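Local coordinates for protein exotoxin type A (Streptococcus pyogenes phage T12, PDB 1FNU) that acts as a superantigen, the scarlet fever toxin of the staphylococcal and streptococcal toxin family, with toxin activity as its probable molecular function, at residues Val38-Ser43 with Glu66-Phe71; Tyr48-Ser51 with Lys57-Thr60; His85-Cys90 with Glu94-Ile99. One frame throughout, in Å; residues are numbered along the deposited sequence.

Contact 1 of 3, residues Val38-Ser43 with Glu66-Phe71; sequences VDQLLS and EMATLF. With CD (cadmium ion), chain F.
Ser-43 and Gln-40 reach the helix 65-72 through a single methyl group, that of Ala-68. Its CB points toward the loop and lies 3.2 Å from the backbone O of Ser-43, so a carbonyl rather than a side chain makes the closest approach. The two backbones come to 6.9 Å between the CA atoms of Ser-43 and Ala-68. Gln-40 adds a second touch: its first torsion lies away from a staggered value (chi1 94°), the chain then runs extended toward Ala-68, and the end of the side chain nears the same methyl. Leu-46 of strand 45-48 packs on Ala-68 too, while the hydroxyl of Ser-43 turns to the backbone N of Glu-191 in a second subunit.

At the far end of the loop Val-38 and Asp-39 form a classic beta bulge facing Ile-47. With CG swung anti to the backbone N (chi1 -153°), the carboxylate of Asp-39 divides its work between two oxygens. OD2 binds the cadmium ion at a doubtfully short 1.9 Å, whereas OD1 stays 4.0 Å from the metal, so the ligation is monodentate. OD1 instead accepts the N-H of Gln-40, with N to OD1 2.8 Å; the donor comes on the anti side, 29° out of the carboxylate plane, and helps fix the rotation of the group. Waters 1 and 3 lie 2.4 and 2.5 Å from the cadmium, and water 2 is more distant.

Across the interface the chemistry is thus weak, a methyl against a backbone carbonyl and the end of a glutamine side chain without any hydrogen bond, and polar bonds of the loop are made elsewhere: to the metal, to the loop's own backbone, to Asp-45 and to a second subunit.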
loop_
_atom_site.group_PDB
_atom_site.type_symbol
_atom_site.label_atom_id
_atom_site.label_comp_id
_atom_site.label_asym_id
_atom_site.label_seq_id
_atom_site.Cartn_x
_atom_site.Cartn_y
_atom_site.Cartn_z
ATOM N N VAL A 38 13.718 -11.574 15.404
ATOM C CA VAL A 38 14.903 -11.390 14.550
ATOM C C VAL A 38 15.058 -9.946 14.074
ATOM O O VAL A 38 16.151 -9.512 13.634
ATOM C CB VAL A 38 14.854 -12.334 13.265
ATOM C CG1 VAL A 38 14.954 -13.873 13.658
ATOM C CG2 VAL A 38 13.579 -12.070 12.456
ATOM N N ASP A 39 14.016 -9.156 14.223
ATOM C CA ASP A 39 14.121 -7.813 13.705
ATOM C C ASP A 39 12.793 -7.118 14.094
ATOM O O ASP A 39 11.968 -7.673 14.819
ATOM C CB ASP A 39 14.305 -7.916 12.161
ATOM C CG ASP A 39 15.060 -6.723 11.568
ATOM O OD1 ASP A 39 15.080 -5.649 12.213
ATOM O OD2 ASP A 39 15.622 -6.842 10.436
ATOM N N GLN A 40 12.626 -5.893 13.607
ATOM C CA GLN A 40 11.415 -5.140 13.885
ATOM C C GLN A 40 11.346 -3.993 12.878
ATOM O O GLN A 40 12.396 -3.524 12.367
ATOM C CB GLN A 40 11.387 -4.684 15.369
ATOM C CG GLN A 40 11.894 -3.330 15.761
ATOM C CD GLN A 40 12.035 -3.243 17.314
ATOM O OE1 GLN A 40 11.119 -3.623 18.115
ATOM N NE2 GLN A 40 13.162 -2.741 17.732
ATOM N N LEU A 41 10.111 -3.607 12.529
ATOM C CA LEU A 41 9.836 -2.504 11.580
ATOM C C LEU A 41 9.724 -1.181 12.413
ATOM O O LEU A 41 10.497 -0.273 12.312
ATOM C CB LEU A 41 8.513 -2.776 10.830
ATOM C CG LEU A 41 8.117 -1.684 9.798
ATOM C CD1 LEU A 41 9.219 -1.487 8.764
ATOM C CD2 LEU A 41 6.847 -2.018 9.081
ATOM N N LEU A 42 8.759 -1.182 13.310
ATOM C CA LEU A 42 8.544 -0.068 14.214
ATOM C C LEU A 42 8.909 -0.523 15.651
ATOM O O LEU A 42 8.935 -1.702 15.935
ATOM C CB LEU A 42 7.091 0.321 14.127
ATOM C CG LEU A 42 6.617 0.801 12.723
ATOM C CD1 LEU A 42 5.326 1.551 12.866
ATOM C CD2 LEU A 42 7.688 1.733 12.094
ATOM N N SER A 43 9.155 0.403 16.560
ATOM C CA SER A 43 9.538 -0.004 17.913
ATOM C C SER A 43 8.554 -0.923 18.675
ATOM O O SER A 43 8.964 -1.604 19.625
ATOM C CB SER A 43 9.788 1.256 18.751
ATOM O OG SER A 43 10.789 2.018 18.130
ATOM N N GLU A 66 7.820 -0.640 25.028
ATOM C CA GLU A 66 8.270 -1.413 26.185
ATOM C C GLU A 66 7.984 -2.888 26.056
ATOM O O GLU A 66 8.832 -3.698 26.448
ATOM C CB GLU A 66 7.674 -0.925 27.489
ATOM C CG GLU A 66 8.412 0.295 28.032
ATOM C CD GLU A 66 8.032 1.612 27.334
ATOM O OE1 GLU A 66 7.323 1.589 26.240
ATOM O OE2 GLU A 66 8.460 2.672 27.936
ATOM N N MET A 67 6.776 -3.241 25.549
ATOM C CA MET A 67 6.419 -4.655 25.375
ATOM C C MET A 67 7.284 -5.368 24.318
ATOM O O MET A 67 7.782 -6.486 24.587
ATOM C CB MET A 67 4.908 -4.800 25.068
ATOM C CG MET A 67 4.381 -6.258 25.193
ATOM S SD MET A 67 2.537 -6.412 25.125
ATOM C CE MET A 67 1.927 -5.722 26.735
ATOM N N ALA A 68 7.487 -4.774 23.125
ATOM C CA ALA A 68 8.351 -5.403 22.119
ATOM C C ALA A 68 9.748 -5.644 22.729
ATOM O O ALA A 68 10.306 -6.729 22.573
ATOM C CB ALA A 68 8.481 -4.536 20.833
ATOM N N THR A 69 10.310 -4.628 23.388
ATOM C CA THR A 69 11.634 -4.852 23.999
ATOM C C THR A 69 11.589 -5.912 25.122
ATOM O O THR A 69 12.555 -6.650 25.285
ATOM C CB THR A 69 12.413 -3.422 24.349
ATOM O OG1 THR A 69 13.196 -3.487 25.571
ATOM C CG2 THR A 69 11.474 -2.276 24.400
ATOM N N LEU A 70 10.455 -6.090 25.814
ATOM C CA LEU A 70 10.404 -7.119 26.897
ATOM C C LEU A 70 10.632 -8.519 26.277
ATOM O O LEU A 70 11.369 -9.339 26.839
ATOM C CB LEU A 70 9.039 -7.149 27.633
ATOM C CG LEU A 70 8.898 -7.575 29.127
ATOM C CD1 LEU A 70 7.538 -8.251 29.233
ATOM C CD2 LEU A 70 10.001 -8.512 29.711
ATOM N N PHE A 71 10.016 -8.773 25.105
ATOM C CA PHE A 71 10.135 -10.072 24.444
ATOM C C PHE A 71 11.145 -10.156 23.369
ATOM O O PHE A 71 11.447 -11.271 22.911
ATOM C CB PHE A 71 8.797 -10.472 23.847
ATOM C CG PHE A 71 7.777 -10.791 24.883
ATOM C CD1 PHE A 71 7.890 -11.970 25.627
ATOM C CD2 PHE A 71 6.718 -9.912 25.156
ATOM C CE1 PHE A 71 6.958 -12.257 26.595
ATOM C CE2 PHE A 71 5.782 -10.227 26.159
ATOM C CZ PHE A 71 5.909 -11.389 26.853
HETATM CD CD CD F . 15.197 -7.219 8.578
HETATM O O HOH W 1 13.205 -8.456 7.991
HETATM O O HOH W 2 17.466 -8.253 7.306
HETATM O O HOH W 3 14.410 -4.905 8.240
#

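Contact 2 of 3, residues Tyr48-Ser51 with Lys57-Thr60; sequences YNVS and KLKT
A beta hairpin at the edge of the five-stranded OB-fold sheet brings Tyr-48, the last residue of strand 45-48, against Leu-58. They form an antiparallel hydrogen-bonded pair: Tyr-48 N donates to Leu-58 O at 2.7 Å, and Leu-58 N returns a bond to Tyr-48 O at 3.0 Å. Both side chains enter the same face of the sheet, where, as expected of an OB barrel interior, the Tyr-48 ring meets Val-35, Val-76 and Ile-78 of other strands. Thr-60 CG2 comes obliquely to the ring, 4.0 Å from Tyr-48 CE1, while Thr-60 OG1 is hydrogen-bonded to Gly-101 O.

Beyond the pair the chain leaves the strand in an inverse gamma turn centred on Asn-49, closed by a weak bond from Val-50 N to Tyr-48 O. The turn brings Val-50 back over the same face, its CG2 3.7 Å from Leu-58 CB. On the other side Lys-57, bent at its second torsion (chi2 -65°), curls back across Asn-49. Lys-57 NZ donates to Asn-49 OD1 at a doubtfully short 2.5 Å, approaching from above the carbonyl plane, 47° out of it.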
loop_
_atom_site.group_PDB
_atom_site.type_symbol
_atom_site.label_atom_id
_atom_site.label_comp_id
_atom_site.label_asym_id
_atom_site.label_seq_id
_atom_site.Cartn_x
_atom_site.Cartn_y
_atom_site.Cartn_z
ATOM N N TYR A 48 9.476 -12.281 13.114
ATOM C CA TYR A 48 9.995 -13.630 13.352
ATOM C C TYR A 48 10.185 -14.341 12.039
ATOM O O TYR A 48 9.373 -14.236 11.114
ATOM C CB TYR A 48 9.082 -14.475 14.278
ATOM C CG TYR A 48 9.003 -14.008 15.748
ATOM C CD1 TYR A 48 8.294 -12.838 16.110
ATOM C CD2 TYR A 48 9.698 -14.692 16.759
ATOM C CE1 TYR A 48 8.292 -12.369 17.456
ATOM C CE2 TYR A 48 9.700 -14.230 18.093
ATOM C CZ TYR A 48 9.011 -13.084 18.438
ATOM O OH TYR A 48 9.079 -12.652 19.758
ATOM N N ASN A 49 11.359 -14.950 11.912
ATOM C CA ASN A 49 11.652 -15.668 10.695
ATOM C C ASN A 49 11.004 -17.036 10.889
ATOM O O ASN A 49 11.687 -17.988 11.283
ATOM C CB ASN A 49 13.199 -15.805 10.490
ATOM C CG ASN A 49 13.538 -16.676 9.278
ATOM O OD1 ASN A 49 13.010 -16.412 8.202
ATOM N ND2 ASN A 49 14.406 -17.777 9.455
ATOM N N VAL A 50 9.685 -17.099 10.726
ATOM C CA VAL A 50 8.954 -18.368 10.879
ATOM C C VAL A 50 8.006 -18.531 9.676
ATOM O O VAL A 50 7.642 -17.492 9.057
ATOM C CB VAL A 50 8.163 -18.481 12.210
ATOM C CG1 VAL A 50 9.094 -18.723 13.374
ATOM C CG2 VAL A 50 7.325 -17.216 12.426
ATOM N N SER A 51 7.651 -19.809 9.358
ATOM C CA SER A 51 6.781 -20.201 8.213
ATOM C C SER A 51 5.452 -20.919 8.468
ATOM O O SER A 51 5.228 -21.515 9.510
ATOM C CB SER A 51 7.530 -21.164 7.275
ATOM O OG SER A 51 8.516 -20.428 6.643
ATOM N N LYS A 57 7.511 -14.981 6.852
ATOM C CA LYS A 57 7.957 -13.880 7.686
ATOM C C LYS A 57 6.675 -13.515 8.461
ATOM O O LYS A 57 5.602 -13.394 7.850
ATOM C CB LYS A 57 8.432 -12.714 6.813
ATOM C CG LYS A 57 9.759 -13.042 6.075
ATOM C CD LYS A 57 10.927 -13.224 7.099
ATOM C CE LYS A 57 12.191 -13.872 6.432
ATOM N NZ LYS A 57 13.309 -14.004 7.476
ATOM N N LEU A 58 6.765 -13.407 9.774
ATOM C CA LEU A 58 5.594 -13.100 10.589
ATOM C C LEU A 58 5.874 -11.927 11.456
ATOM O O LEU A 58 6.959 -11.830 12.123
ATOM C CB LEU A 58 5.210 -14.319 11.466
ATOM C CG LEU A 58 4.209 -14.156 12.685
ATOM C CD1 LEU A 58 2.856 -13.712 12.182
ATOM C CD2 LEU A 58 4.003 -15.509 13.473
ATOM N N LYS A 59 4.908 -11.030 11.515
ATOM C CA LYS A 59 5.098 -9.870 12.386
ATOM C C LYS A 59 3.978 -9.779 13.436
ATOM O O LYS A 59 2.810 -10.018 13.135
ATOM C CB LYS A 59 5.088 -8.539 11.583
ATOM C CG LYS A 59 5.304 -7.352 12.473
ATOM C CD LYS A 59 4.993 -6.028 11.721
ATOM C CE LYS A 59 3.494 -5.690 11.671
ATOM N NZ LYS A 59 3.288 -4.288 11.283
ATOM N N THR A 60 4.366 -9.518 14.699
ATOM C CA THR A 60 3.399 -9.239 15.761
ATOM C C THR A 60 3.563 -7.858 16.337
ATOM O O THR A 60 4.709 -7.418 16.647
ATOM C CB THR A 60 3.415 -10.202 16.946
ATOM O OG1 THR A 60 2.471 -9.714 17.890
ATOM C CG2 THR A 60 4.865 -10.300 17.632
#

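Contact 3 of 3, residues His85-Cys90 with Glu94-Ile99; sequences HLCYLC and ERSACI. With CD (cadmium ion), chain M; CD (cadmium ion), chain E.
Cys-87 and Cys-98 are joined by a disulfide, SG to SG 2.0 Å, that ties the loop 81-95 to strand 96-105 of the OB-fold domain. The first torsions differ: Cys-87 SG is anti to its own N (chi1 167°), Cys-98 SG lies beside its N (chi1 -72°), and the bridge is turned by 79° about the S-S bond. Cys-87 SG also presses on the strand backbone, 3.3 Å from Ala-97 C. Next along, Leu-89 stands over Ser-96 alongside the disulfide, with Leu-89 CD1 placed 3.2 Å from Ser-96 CB, a doubtfully short approach.

Past Leu-89 the packing gives way to water and metal. Water 4 spans the gap, accepting from Cys-90 N at 3.1 Å and lying 2.8 Å from Ser-96 OG. Cys-90 SG bridges two cadmium ions, at 2.5 Å for the ion of chain E and 2.6 Å for that of chain M. Waters 1, 5 and 6 join Cys-90 SG on the chain E ion; the chain M ion takes waters 3 and 7 and three ligand atoms from elsewhere, and Glu-91 of a third subunit shares in the cluster.

Two sulfur chemistries therefore sit three residues apart: an oxidised pair locks the loop covalently to the strand, and a lone sulfur, probably a thiolate, gathers metal.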
loop_
_atom_site.group_PDB
_atom_site.type_symbol
_atom_site.label_atom_id
_atom_site.label_comp_id
_atom_site.label_asym_id
_atom_site.label_seq_id
_atom_site.Cartn_x
_atom_site.Cartn_y
_atom_site.Cartn_z
ATOM N N HIS A 85 -4.101 -8.813 4.291
ATOM C CA HIS A 85 -4.496 -7.493 3.740
ATOM C C HIS A 85 -4.043 -6.393 4.715
ATOM O O HIS A 85 -4.455 -6.440 5.906
ATOM C CB HIS A 85 -5.984 -7.420 3.597
ATOM C CG HIS A 85 -6.422 -6.154 2.915
ATOM N ND1 HIS A 85 -7.436 -5.369 3.413
ATOM C CD2 HIS A 85 -5.927 -5.492 1.837
ATOM C CE1 HIS A 85 -7.549 -4.269 2.682
ATOM N NE2 HIS A 85 -6.644 -4.310 1.726
ATOM N N LEU A 86 -3.225 -5.441 4.223
ATOM C CA LEU A 86 -2.644 -4.317 4.990
ATOM C C LEU A 86 -1.609 -4.771 6.082
ATOM O O LEU A 86 -1.368 -4.086 7.081
ATOM C CB LEU A 86 -3.707 -3.467 5.687
ATOM C CG LEU A 86 -4.821 -3.025 4.733
ATOM C CD1 LEU A 86 -5.892 -2.188 5.469
ATOM C CD2 LEU A 86 -4.094 -2.224 3.530
ATOM N N CYS A 87 -1.001 -5.927 5.850
ATOM C CA CYS A 87 0.041 -6.411 6.744
ATOM C C CYS A 87 1.341 -5.892 6.133
ATOM O O CYS A 87 1.656 -6.173 4.999
ATOM C CB CYS A 87 0.089 -7.959 6.729
ATOM S SG CYS A 87 1.580 -8.739 7.512
ATOM N N TYR A 88 2.117 -5.128 6.873
ATOM C CA TYR A 88 3.379 -4.703 6.295
ATOM C C TYR A 88 4.472 -5.083 7.295
ATOM O O TYR A 88 4.353 -4.848 8.508
ATOM C CB TYR A 88 3.351 -3.201 6.023
ATOM C CG TYR A 88 2.153 -2.809 5.187
ATOM C CD1 TYR A 88 2.001 -3.267 3.827
ATOM C CD2 TYR A 88 1.165 -1.917 5.717
ATOM C CE1 TYR A 88 0.874 -2.830 3.000
ATOM C CE2 TYR A 88 0.059 -1.484 4.921
ATOM C CZ TYR A 88 -0.086 -1.940 3.560
ATOM O OH TYR A 88 -1.212 -1.488 2.783
ATOM N N LEU A 89 5.559 -5.619 6.766
ATOM C CA LEU A 89 6.607 -6.099 7.594
ATOM C C LEU A 89 7.986 -5.678 7.090
ATOM O O LEU A 89 8.864 -5.306 7.886
ATOM C CB LEU A 89 6.390 -7.599 7.573
ATOM C CG LEU A 89 7.203 -8.657 8.177
ATOM C CD1 LEU A 89 6.361 -9.909 8.377
ATOM C CD2 LEU A 89 8.446 -8.809 7.303
ATOM N N CYS A 90 8.163 -5.729 5.772
ATOM C CA CYS A 90 9.448 -5.419 5.127
ATOM C C CYS A 90 9.215 -5.098 3.618
ATOM O O CYS A 90 8.305 -5.646 2.999
ATOM C CB CYS A 90 10.438 -6.631 5.243
ATOM S SG CYS A 90 12.161 -6.280 4.619
ATOM N N GLU A 94 7.501 -10.770 0.349
ATOM C CA GLU A 94 6.283 -10.915 -0.507
ATOM C C GLU A 94 5.348 -11.934 0.083
ATOM O O GLU A 94 4.245 -12.175 -0.407
ATOM C CB GLU A 94 6.650 -11.371 -1.929
ATOM C CG GLU A 94 7.600 -10.344 -2.626
ATOM C CD GLU A 94 7.386 -10.268 -4.076
ATOM O OE1 GLU A 94 6.335 -9.694 -4.464
ATOM O OE2 GLU A 94 8.250 -10.758 -4.839
ATOM N N ARG A 95 5.818 -12.538 1.142
ATOM C CA ARG A 95 5.010 -13.584 1.800
ATOM C C ARG A 95 4.884 -13.369 3.259
ATOM O O ARG A 95 5.279 -14.228 4.035
ATOM C CB ARG A 95 5.617 -14.965 1.501
ATOM C CG ARG A 95 5.718 -15.175 -0.009
ATOM C CD ARG A 95 6.108 -16.642 -0.423
ATOM N NE ARG A 95 5.040 -17.672 -0.185
ATOM C CZ ARG A 95 4.954 -18.495 0.852
ATOM N NH1 ARG A 95 5.865 -18.473 1.827
ATOM N NH2 ARG A 95 3.951 -19.373 0.918
ATOM N N SER A 96 4.360 -12.232 3.684
ATOM C CA SER A 96 4.267 -12.092 5.145
ATOM C C SER A 96 2.856 -12.260 5.704
ATOM O O SER A 96 1.897 -12.283 4.935
ATOM C CB SER A 96 4.914 -10.769 5.627
ATOM O OG SER A 96 4.624 -9.702 4.769
ATOM N N ALA A 97 2.774 -12.441 7.022
ATOM C CA ALA A 97 1.551 -12.613 7.799
ATOM C C ALA A 97 1.738 -11.722 9.021
ATOM O O ALA A 97 2.856 -11.512 9.458
ATOM C CB ALA A 97 1.408 -14.087 8.246
ATOM N N CYS A 98 0.623 -11.211 9.571
ATOM C CA CYS A 98 0.667 -10.331 10.705
ATOM C C CYS A 98 -0.329 -10.723 11.758
ATOM O O CYS A 98 -1.378 -11.256 11.465
ATOM C CB CYS A 98 0.368 -8.875 10.289
ATOM S SG CYS A 98 1.633 -7.942 9.327
ATOM N N ILE A 99 0.047 -10.455 12.996
ATOM C CA ILE A 99 -0.806 -10.681 14.154
ATOM C C ILE A 99 -0.647 -9.532 15.174
ATOM O O ILE A 99 0.208 -8.658 15.047
ATOM C CB ILE A 99 -0.467 -12.049 14.892
ATOM C CG1 ILE A 99 0.983 -12.066 15.507
ATOM C CG2 ILE A 99 -0.596 -13.251 13.932
ATOM C CD1 ILE A 99 1.153 -13.265 16.536
HETATM CD CD CD M . 13.202 -4.439 6.055
HETATM CD CD CD E . 13.294 -8.427 5.369
HETATM O O HOH W 4 5.685 -7.119 4.443
HETATM O O HOH W 1 13.205 -8.456 7.991
HETATM O O HOH W 5 11.932 -10.315 4.651
HETATM O O HOH W 6 15.298 -8.205 3.808
HETATM O O HOH W 3 14.410 -4.905 8.240
HETATM O O HOH W 7 15.287 -4.606 4.530
#

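All three contacts lie in the OB-fold domain. Contacts 2 and 3 are neighbours in one sheet, with centres about 9 Å apart: strands 57-61 and 96-105 probably bond through Lys-59 O to Ile-99 N (2.8 Å) and Lys-59 N to Ala-97 O (2.9 Å). Contact 2 is nested in the loop closed by contact 1, centres about 13 Å apart, and Val-38 CG2 packs 3.7 Å from Asn-49 N. Contacts 1 and 3, about 16 Å apart, meet where Leu-41 packs on the backbone of Tyr-88 and Leu-89, and at the metal cluster: water 1 and water 3 each join the cadmium on Asp-39 to one of those on Cys-90. The side chain of Lys-57 lies about 6 Å from a cadmium ion.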